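Local coordinates for glutathione S-transferase (Cupriavidus metallidurans, PDB 4MK3), which probably acts as a glutathione transferase and binds glutathione sulfinic acid at a site to which both subunits of the dimer contribute, at residues 123-128 and 147-152; 116-121 and 154-159; 33-38 and 182-187. One frame throughout, in Å; residues are numbered along the deposited sequence.

Contact 1. Residues 123-128 and 147-152. With GSF (L-gamma-glutamyl-3-sulfino-L-alanylglycine), chain E.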
loop_
_atom_site.group_PDB
_atom_site.type_symbol
_atom_site.label_atom_id
_atom_site.label_comp_id
_atom_site.label_asym_id
_atom_site.label_seq_id
_atom_site.Cartn_x
_atom_site.Cartn_y
_atom_site.Cartn_z
ATOM N N LEU A 123 -4.062 -3.215 9.082
ATOM C CA LEU A 123 -5.286 -2.500 8.746
ATOM C C LEU A 123 -5.992 -3.061 7.515
ATOM O O LEU A 123 -7.221 -3.175 7.515
ATOM C CB LEU A 123 -4.997 -1.011 8.536
ATOM C CG LEU A 123 -4.589 -0.250 9.806
ATOM C CD1 LEU A 123 -4.260 1.193 9.445
ATOM C CD2 LEU A 123 -5.654 -0.308 10.843
ATOM N N ASP A 124 -5.237 -3.423 6.477
ATOM C CA ASP A 124 -5.861 -3.958 5.265
ATOM C C ASP A 124 -6.673 -5.205 5.615
ATOM O O ASP A 124 -7.788 -5.380 5.132
ATOM C CB ASP A 124 -4.812 -4.335 4.228
ATOM C CG ASP A 124 -4.058 -3.134 3.643
ATOM O OD1 ASP A 124 -4.549 -1.969 3.698
ATOM O OD2 ASP A 124 -2.974 -3.399 3.054
ATOM N N ALA A 125 -6.095 -6.062 6.449
ATOM C CA ALA A 125 -6.742 -7.305 6.848
ATOM C C ALA A 125 -7.960 -7.019 7.728
ATOM O O ALA A 125 -9.016 -7.644 7.578
ATOM C CB ALA A 125 -5.764 -8.184 7.577
ATOM N N ALA A 126 -7.809 -6.073 8.647
ATOM C CA ALA A 126 -8.905 -5.704 9.533
ATOM C C ALA A 126 -10.071 -5.112 8.738
ATOM O O ALA A 126 -11.236 -5.449 8.984
ATOM C CB ALA A 126 -8.416 -4.723 10.599
ATOM N N LEU A 127 -9.784 -4.220 7.788
ATOM C CA LEU A 127 -10.831 -3.681 6.943
ATOM C C LEU A 127 -11.556 -4.768 6.174
ATOM O O LEU A 127 -12.769 -4.763 6.090
ATOM C CB LEU A 127 -10.284 -2.625 5.973
ATOM C CG LEU A 127 -10.515 -1.158 6.351
ATOM C CD1 LEU A 127 -12.006 -0.805 6.492
ATOM C CD2 LEU A 127 -9.765 -0.857 7.621
ATOM N N LEU A 128 -10.814 -5.694 5.589
ATOM C CA LEU A 128 -11.452 -6.790 4.874
ATOM C C LEU A 128 -12.347 -7.620 5.772
ATOM O O LEU A 128 -13.435 -8.054 5.359
ATOM C CB LEU A 128 -10.425 -7.671 4.165
ATOM C CG LEU A 128 -9.842 -7.054 2.887
ATOM C CD1 LEU A 128 -8.597 -7.822 2.424
ATOM C CD2 LEU A 128 -10.863 -6.980 1.768
ATOM N N GLN A 147 -11.201 -15.921 8.297
ATOM C CA GLN A 147 -10.199 -16.545 9.145
ATOM C C GLN A 147 -8.793 -16.230 8.643
ATOM O O GLN A 147 -7.885 -15.985 9.431
ATOM C CB GLN A 147 -10.407 -18.055 9.215
ATOM C CG GLN A 147 -9.686 -18.723 10.390
ATOM C CD GLN A 147 -10.352 -18.448 11.749
ATOM O OE1 GLN A 147 -10.420 -17.302 12.207
ATOM N NE2 GLN A 147 -10.841 -19.505 12.392
ATOM N N ARG A 148 -8.612 -16.225 7.328
ATOM C CA ARG A 148 -7.328 -15.852 6.753
ATOM C C ARG A 148 -6.950 -14.438 7.181
ATOM O O ARG A 148 -5.821 -14.152 7.617
ATOM C CB ARG A 148 -7.389 -15.941 5.219
ATOM C CG ARG A 148 -6.049 -15.688 4.529
ATOM C CD ARG A 148 -6.157 -15.762 3.003
ATOM N NE ARG A 148 -4.832 -15.753 2.386
ATOM C CZ ARG A 148 -4.058 -16.827 2.230
ATOM N NH1 ARG A 148 -4.454 -18.029 2.641
ATOM N NH2 ARG A 148 -2.867 -16.689 1.661
ATOM N N GLN A 149 -7.877 -13.511 7.031
ATOM C CA GLN A 149 -7.564 -12.142 7.401
ATOM C C GLN A 149 -7.285 -12.001 8.893
ATOM O O GLN A 149 -6.360 -11.274 9.284
ATOM C CB GLN A 149 -8.683 -11.187 6.959
ATOM C CG GLN A 149 -9.011 -11.237 5.444
ATOM C CD GLN A 149 -7.791 -11.068 4.524
ATOM O OE1 GLN A 149 -7.698 -11.703 3.464
ATOM N NE2 GLN A 149 -6.890 -10.223 4.908
ATOM N N ARG A 150 -8.068 -12.675 9.727
ATOM C CA ARG A 150 -7.835 -12.599 11.160
ATOM C C ARG A 150 -6.492 -13.223 11.529
ATOM O O ARG A 150 -5.819 -12.742 12.438
ATOM C CB ARG A 150 -8.994 -13.212 11.936
ATOM C CG ARG A 150 -10.180 -12.263 12.001
ATOM C CD ARG A 150 -11.367 -12.932 12.683
ATOM N NE ARG A 150 -12.516 -12.031 12.774
ATOM C CZ ARG A 150 -12.800 -11.270 13.828
ATOM N NH1 ARG A 150 -12.022 -11.282 14.897
ATOM N NH2 ARG A 150 -13.871 -10.486 13.808
ATOM N N SER A 151 -6.069 -14.253 10.806
ATOM C CA SER A 151 -4.753 -14.834 11.061
ATOM C C SER A 151 -3.629 -13.850 10.713
ATOM O O SER A 151 -2.603 -13.837 11.387
ATOM C CB SER A 151 -4.572 -16.143 10.304
ATOM O OG SER A 151 -5.407 -17.144 10.857
ATOM N N LYS A 152 -3.809 -13.018 9.686
ATOM C CA LYS A 152 -2.799 -12.037 9.334
ATOM C C LYS A 152 -2.707 -11.025 10.458
ATOM O O LYS A 152 -1.625 -10.544 10.772
ATOM C CB LYS A 152 -3.161 -11.293 8.052
ATOM C CG LYS A 152 -3.161 -12.170 6.791
ATOM C CD LYS A 152 -3.474 -11.312 5.552
ATOM C CE LYS A 152 -3.721 -12.143 4.297
ATOM N NZ LYS A 152 -2.531 -12.977 3.965
HETATM C CB1 GSF E . 0.439 -6.472 -1.929
HETATM C CG1 GSF E . 1.063 -7.803 -2.328
HETATM C CD1 GSF E . 0.030 -8.891 -2.526
HETATM O OE1 GSF E . -1.141 -8.772 -2.226
HETATM C C1 GSF E . 2.545 -5.170 -2.117
HETATM O O11 GSF E . 3.533 -5.930 -2.272
HETATM O O12 GSF E . 2.501 -4.081 -2.748
HETATM N N1 GSF E . 0.741 -4.392 -0.681
HETATM C CA1 GSF E . 1.429 -5.576 -1.190
HETATM N N2 GSF E . 0.487 -10.065 -3.107
HETATM C CA2 GSF E . -0.389 -11.173 -3.289
HETATM C CB2 GSF E . 0.117 -12.047 -4.388
HETATM S SG2 GSF E . -0.181 -11.418 -6.002
HETATM O O1S GSF E . -0.157 -12.580 -6.906
HETATM O O2S GSF E . 0.873 -10.412 -6.328
HETATM C C2 GSF E . -0.336 -12.093 -2.089
HETATM O O2 GSF E . 0.742 -12.442 -1.616
HETATM N N3 GSF E . -1.545 -12.535 -1.563
HETATM C CA3 GSF E . -1.543 -13.456 -0.463
HETATM C C3 GSF E . -2.578 -13.087 0.606
HETATM O O31 GSF E . -2.829 -13.939 1.511
HETATM O O32 GSF E . -3.163 -11.984 0.595
#
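Ala125 and Gln149 face each other where the helical segments 123-128 and 147-152 pass with their axes 8.4 Å apart, roughly antiparallel at 149°. Their CA atoms are 4.9 Å apart, an approach allowed by the small alanine. The chain of Gln149 bends at chi2 (-52°) and brings its amide back against the partner helix. Gln149 NE2 lies 3.5 Å from both Ala125 CA and Ala125 CB. This is packing, and no hydrogen bond joins the two segments. Leu128 lies at a slant across the same glutamine, with Leu128 CD1 3.9 Å from Gln149 CD. One turn beyond Gln149, Lys152 CB touches Ala125 CB at 4.1 Å. The rest of Lys152 then leaves the helix pair for a glutathione sulfinic acid molecule held mainly by the second subunit. Lys152 NZ bonds the ligand carboxylate atom O31 at 2.7 Å. Arg148 comes to the same oxygen with one edge of its guanidinium. Arg148 NE and Arg148 NH2 each donate to O31 at 2.8 Å, and both bonds are clearly bent. Three donors therefore grip one oxygen, and the paired arginine bonds fix the turn of the guanidinium. Arg148 NH2 also donates to Val55 O of the second subunit, and Lys152 NZ to Leu68 O of that subunit. Replacing Arg148 with an alanine would probably leave O31 with Lys152 as its one donor from this helix and cost Val55 O of the second subunit a bond. Helix pairing of this kind is characteristic of the all-helical C-terminal domain of the glutathione transferase fold. Here one helix of the pair completes the glutathione site of the partner subunit.

Contact 2. Residues 116-121 and 154-159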
loop_
_atom_site.group_PDB
_atom_site.type_symbol
_atom_site.label_atom_id
_atom_site.label_comp_id
_atom_site.label_asym_id
_atom_site.label_seq_id
_atom_site.Cartn_x
_atom_site.Cartn_y
_atom_site.Cartn_z
ATOM N N GLU A 116 5.729 0.829 8.693
ATOM C CA GLU A 116 4.486 1.398 8.187
ATOM C C GLU A 116 3.723 0.374 7.349
ATOM O O GLU A 116 2.511 0.247 7.463
ATOM C CB GLU A 116 4.752 2.661 7.383
ATOM C CG GLU A 116 3.468 3.279 6.800
ATOM C CD GLU A 116 3.721 4.449 5.860
ATOM O OE1 GLU A 116 4.785 4.498 5.204
ATOM O OE2 GLU A 116 2.864 5.360 5.783
ATOM N N ALA A 117 4.437 -0.369 6.521
ATOM C CA ALA A 117 3.799 -1.412 5.706
ATOM C C ALA A 117 3.190 -2.506 6.577
ATOM O O ALA A 117 2.127 -3.059 6.245
ATOM C CB ALA A 117 4.781 -1.980 4.722
ATOM N N LEU A 118 3.855 -2.855 7.661
ATOM C CA LEU A 118 3.333 -3.854 8.581
ATOM C C LEU A 118 2.033 -3.371 9.207
ATOM O O LEU A 118 1.041 -4.103 9.262
ATOM C CB LEU A 118 4.368 -4.165 9.661
ATOM C CG LEU A 118 3.980 -5.144 10.762
ATOM C CD1 LEU A 118 3.517 -6.478 10.189
ATOM C CD2 LEU A 118 5.148 -5.316 11.715
ATOM N N ALA A 119 2.024 -2.139 9.700
ATOM C CA ALA A 119 0.830 -1.567 10.312
ATOM C C ALA A 119 -0.313 -1.423 9.308
ATOM O O ALA A 119 -1.456 -1.783 9.585
ATOM C CB ALA A 119 1.160 -0.236 10.946
ATOM N N ASP A 120 0.006 -0.910 8.130
ATOM C CA ASP A 120 -0.996 -0.720 7.087
ATOM C C ASP A 120 -1.546 -2.082 6.657
ATOM O O ASP A 120 -2.723 -2.207 6.330
ATOM C CB ASP A 120 -0.361 -0.035 5.865
ATOM C CG ASP A 120 -0.170 1.486 6.016
ATOM O OD1 ASP A 120 -0.451 2.063 7.088
ATOM O OD2 ASP A 120 0.263 2.095 5.014
ATOM N N GLY A 121 -0.685 -3.089 6.618
ATOM C CA GLY A 121 -1.126 -4.438 6.262
ATOM C C GLY A 121 -2.061 -5.061 7.266
ATOM O O GLY A 121 -3.018 -5.785 6.904
ATOM N N ASP A 154 -3.302 -11.464 13.669
ATOM C CA ASP A 154 -2.604 -12.096 14.786
ATOM C C ASP A 154 -1.104 -12.132 14.508
ATOM O O ASP A 154 -0.299 -11.842 15.385
ATOM C CB ASP A 154 -3.100 -13.500 15.004
ATOM C CG ASP A 154 -4.487 -13.552 15.619
ATOM O OD1 ASP A 154 -4.964 -12.528 16.153
ATOM O OD2 ASP A 154 -5.085 -14.633 15.564
ATOM N N ALA A 155 -0.733 -12.523 13.298
ATOM C CA ALA A 155 0.675 -12.618 12.927
ATOM C C ALA A 155 1.341 -11.251 12.917
ATOM O O ALA A 155 2.491 -11.090 13.360
ATOM C CB ALA A 155 0.810 -13.306 11.563
ATOM N N ALA A 156 0.623 -10.252 12.421
ATOM C CA ALA A 156 1.182 -8.902 12.379
ATOM C C ALA A 156 1.403 -8.377 13.791
ATOM O O ALA A 156 2.404 -7.707 14.051
ATOM C CB ALA A 156 0.274 -7.977 11.602
ATOM N N LEU A 157 0.457 -8.637 14.689
ATOM C CA LEU A 157 0.610 -8.239 16.090
ATOM C C LEU A 157 1.832 -8.878 16.713
ATOM O O LEU A 157 2.585 -8.208 17.403
ATOM C CB LEU A 157 -0.632 -8.551 16.910
ATOM C CG LEU A 157 -1.853 -7.702 16.574
ATOM C CD1 LEU A 157 -3.091 -8.388 17.101
ATOM C CD2 LEU A 157 -1.677 -6.302 17.159
ATOM N N THR A 158 2.022 -10.171 16.491
ATOM C CA THR A 158 3.186 -10.853 17.037
ATOM C C THR A 158 4.459 -10.223 16.476
ATOM O O THR A 158 5.426 -10.016 17.207
ATOM C CB THR A 158 3.146 -12.306 16.673
ATOM O OG1 THR A 158 2.022 -12.907 17.323
ATOM C CG2 THR A 158 4.403 -13.028 17.135
ATOM N N ALA A 159 4.473 -9.924 15.189
ATOM C CA ALA A 159 5.651 -9.302 14.588
ATOM C C ALA A 159 5.900 -7.916 15.156
ATOM O O ALA A 159 7.049 -7.517 15.362
ATOM C CB ALA A 159 5.521 -9.238 13.062
#
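Leu118 reaches across to Ala156 and Ala159, and these three side chains make the contact between segments 116-121 and 154-159. The CA atoms of Leu118 and Ala156 are 6.7 Å apart. Leu118 carries its CG anti to the backbone N (chi1 177°), which brings the isobutyl fork against the partner helix. One branch goes to each alanine, and the two alanines are a helical turn apart. The closer half is at Ala156, where Leu118 CD1 meets Ala156 CB at 3.8 Å. Leu118 CD1 also lies 4.0 Å from Ala156 CA. Met160 of the same chain also packs on Leu118. The other half is looser. Leu118 CD2 stands 4.2 Å from Ala159 CB, and Ala159 is partly exposed. Pro67 of the second subunit packs on Leu118, Ala155 and Ala159, so this side is partly roofed by the dimer partner. A tetraethylene glycol molecule, probably from the crystallisation liquor, lies about 4 Å from the side chain of Leu118. Asp120 forms salt bridges with Lys36 and Arg86. The closest touches are between methyl groups, and no hydrogen bond joins the segments. Between these two segments the contact is apolar packing, which depends on fit and not on bond direction.

Contact 3. Residues 33-38 and 182-187. With GSF (L-gamma-glutamyl-3-sulfino-L-alanylglycine), chain B.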
loop_
_atom_site.group_PDB
_atom_site.type_symbol
_atom_site.label_atom_id
_atom_site.label_comp_id
_atom_site.label_asym_id
_atom_site.label_seq_id
_atom_site.Cartn_x
_atom_site.Cartn_y
_atom_site.Cartn_z
ATOM N N TYR A 33 -6.252 4.854 8.248
ATOM C CA TYR A 33 -5.270 5.361 7.301
ATOM C C TYR A 33 -5.298 6.879 7.289
ATOM O O TYR A 33 -4.252 7.524 7.202
ATOM C CB TYR A 33 -5.549 4.831 5.885
ATOM C CG TYR A 33 -5.702 3.323 5.741
ATOM C CD1 TYR A 33 -4.618 2.499 5.534
ATOM C CD2 TYR A 33 -6.959 2.765 5.726
ATOM C CE1 TYR A 33 -4.806 1.123 5.364
ATOM C CE2 TYR A 33 -7.159 1.436 5.566
ATOM C CZ TYR A 33 -6.093 0.614 5.382
ATOM O OH TYR A 33 -6.318 -0.728 5.195
ATOM N N ALA A 34 -6.491 7.450 7.332
ATOM C CA ALA A 34 -6.596 8.892 7.401
ATOM C C ALA A 34 -6.091 9.400 8.748
ATOM O O ALA A 34 -5.491 10.475 8.822
ATOM C CB ALA A 34 -8.027 9.344 7.176
ATOM N N ARG A 35 -6.271 8.611 9.812
ATOM C CA ARG A 35 -5.782 9.052 11.118
ATOM C C ARG A 35 -4.266 9.156 11.111
ATOM O O ARG A 35 -3.701 10.085 11.668
ATOM C CB ARG A 35 -6.226 8.144 12.257
ATOM C CG ARG A 35 -5.866 8.741 13.618
ATOM C CD ARG A 35 -6.087 7.796 14.750
ATOM N NE ARG A 35 -5.985 8.479 16.035
ATOM C CZ ARG A 35 -6.250 7.910 17.190
ATOM N NH1 ARG A 35 -6.571 6.616 17.233
ATOM N NH2 ARG A 35 -6.203 8.610 18.307
ATOM N N LYS A 36 -3.610 8.203 10.461
ATOM C CA LYS A 36 -2.162 8.274 10.309
ATOM C C LYS A 36 -1.721 9.592 9.685
ATOM O O LYS A 36 -0.800 10.263 10.166
ATOM C CB LYS A 36 -1.657 7.075 9.490
ATOM C CG LYS A 36 -0.159 7.094 9.200
ATOM C CD LYS A 36 0.308 5.868 8.401
ATOM C CE LYS A 36 -0.367 5.832 7.048
ATOM N NZ LYS A 36 0.180 4.778 6.147
ATOM N N VAL A 37 -2.394 9.994 8.604
ATOM C CA VAL A 37 -2.081 11.247 7.945
ATOM C C VAL A 37 -2.376 12.449 8.840
ATOM O O VAL A 37 -1.592 13.378 8.916
ATOM C CB VAL A 37 -2.858 11.364 6.624
ATOM C CG1 VAL A 37 -2.792 12.797 6.079
ATOM C CG2 VAL A 37 -2.351 10.333 5.621
ATOM N N ARG A 38 -3.508 12.430 9.520
ATOM C CA ARG A 38 -3.848 13.524 10.401
ATOM C C ARG A 38 -2.856 13.659 11.554
ATOM O O ARG A 38 -2.503 14.770 11.943
ATOM C CB ARG A 38 -5.264 13.362 10.915
ATOM C CG ARG A 38 -6.291 13.370 9.803
ATOM C CD ARG A 38 -7.645 13.111 10.355
ATOM N NE ARG A 38 -8.040 14.175 11.253
ATOM C CZ ARG A 38 -8.906 14.020 12.235
ATOM N NH1 ARG A 38 -9.420 12.827 12.447
ATOM N NH2 ARG A 38 -9.239 15.049 13.003
ATOM N N VAL A 182 1.814 2.254 13.725
ATOM C CA VAL A 182 1.488 1.200 14.681
ATOM C C VAL A 182 0.426 1.660 15.672
ATOM O O VAL A 182 -0.551 0.955 15.918
ATOM C CB VAL A 182 2.763 0.692 15.404
ATOM C CG1 VAL A 182 2.392 -0.235 16.557
ATOM C CG2 VAL A 182 3.689 -0.012 14.407
ATOM N N GLY A 183 0.556 2.886 16.178
ATOM C CA GLY A 183 -0.416 3.422 17.099
ATOM C C GLY A 183 -1.810 3.500 16.509
ATOM O O GLY A 183 -2.824 3.241 17.166
ATOM N N CYS A 184 -1.877 3.916 15.250
ATOM C CA CYS A 184 -3.155 3.984 14.549
ATOM C C CYS A 184 -3.790 2.606 14.354
ATOM O O CYS A 184 -5.025 2.447 14.483
ATOM C CB CYS A 184 -3.000 4.695 13.207
ATOM S SG CYS A 184 -2.767 6.509 13.385
ATOM N N ALA A 185 -2.950 1.611 14.081
ATOM C CA ALA A 185 -3.410 0.245 13.881
ATOM C C ALA A 185 -3.945 -0.331 15.191
ATOM O O ALA A 185 -5.027 -0.921 15.218
ATOM C CB ALA A 185 -2.296 -0.627 13.285
ATOM N N LEU A 186 -3.189 -0.189 16.269
ATOM C CA LEU A 186 -3.613 -0.762 17.533
ATOM C C LEU A 186 -4.880 -0.096 18.054
ATOM O O LEU A 186 -5.795 -0.762 18.522
ATOM C CB LEU A 186 -2.496 -0.662 18.560
ATOM C CG LEU A 186 -1.217 -1.439 18.273
ATOM C CD1 LEU A 186 -0.194 -1.156 19.359
ATOM C CD2 LEU A 186 -1.537 -2.933 18.159
ATOM N N ALA A 187 -4.960 1.233 17.911
ATOM C CA ALA A 187 -6.152 1.952 18.308
ATOM C C ALA A 187 -7.367 1.554 17.463
ATOM O O ALA A 187 -8.498 1.539 17.952
ATOM C CB ALA A 187 -5.908 3.478 18.203
HETATM C CB1 GSF B . -6.063 2.389 1.824
HETATM C CG1 GSF B . -7.145 3.387 2.215
HETATM C CD1 GSF B . -8.504 2.739 2.369
HETATM O OE1 GSF B . -8.746 1.594 2.043
HETATM C C1 GSF B . -4.179 3.983 2.086
HETATM O O11 GSF B . -4.600 5.156 2.252
HETATM O O12 GSF B . -3.172 3.594 2.735
HETATM N N1 GSF B . -3.963 2.053 0.621
HETATM C CA1 GSF B . -4.887 3.065 1.126
HETATM N N2 GSF B . -9.492 3.527 2.940
HETATM C CA2 GSF B . -10.821 3.034 3.081
HETATM C CB2 GSF B . -11.523 3.766 4.177
HETATM S SG2 GSF B . -11.056 3.260 5.793
HETATM O O1S GSF B . -12.175 3.627 6.678
HETATM O O2S GSF B . -9.782 3.944 6.163
HETATM C C2 GSF B . -11.651 3.390 1.867
HETATM O O2 GSF B . -11.638 4.532 1.414
HETATM N N3 GSF B . -12.432 2.387 1.304
HETATM C CA3 GSF B . -13.281 2.694 0.189
HETATM C C3 GSF B . -13.224 1.615 -0.899
HETATM O O31 GSF B . -14.089 1.656 -1.825
HETATM O O32 GSF B . -12.357 0.716 -0.883
HETATM O O HOH W 1 -6.858 4.612 14.993
#
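Arg35 and Lys36 meet Cys184 and Ala187 at the seam between the two domains of the glutathione transferase fold, beside the ligand pocket. Segment 33-38 belongs to the thioredoxin-like N-terminal domain and segment 182-187 to the helical C-terminal domain. Their axes pass 9.1 Å apart at an angle of 141°. Cys184 SG sits at the middle of the contact. It lies 3.5 Å from Lys36 N, against the backbone of the first helix, and 3.8 Å from Arg35 CD. Arg35 runs extended, with CG anti to the backbone N (chi1 -172°), and its chain passes alongside the sulfur. Its end then reaches the next turn of the second helix, where Arg35 NH1 is 3.4 Å from Ala187 CB. A water joins the two helices at the guanidinium edge: it accepts from Arg35 NH1 at 3.0 Å and donates to Cys184 O at 2.9 Å. The other arginine nitrogens are bonded too, Arg35 NE to Thr221 OG1 and Arg35 NH2 to Phe218 O. Tyr33 points away from this seam, and its ring packs on glutathione sulfinic acid. CB1 of this ligand lies 3.8 Å above the tyrosine ring, over its centre. A sulfinate oxygen, O2S, comes instead to the ring edge, in plane, 3.1 Å from Tyr33 CD2. Lys36 also turns its end away, and Lys36 NZ makes salt bridges to Glu116 and Asp120 and a hydrogen bond to Ser85 OG. Around the seam, helix 85-94 packs on Val37, and helix 203-212 packs on Leu186 and Ala187. Helix 106-134 meets Tyr33 through Leu123 and Leu127.

Contacts 1 and 2 join the same two helices, 106-134 and 143-164, with centres about 10 Å apart, and both touch the second subunit. Contact 3 lies near the centre of the chain, its centre about 16 Å and 13 Å from those of contacts 1 and 2. Tyr33 OH of contact 3 and Asp124 OD1 of contact 1 are 2.6 Å apart, a probable hydrogen bond that ties the ligand-facing tyrosine to helix 106-134. Lys36 NZ of contact 3 makes salt bridges to Glu116 OE2 (2.8 Å) and Asp120 OD2 (2.9 Å) of segment 116-121. Contacts 1 and 3 serve different ligand copies: contact 3 meets its own subunit's, contact 1 the partner's.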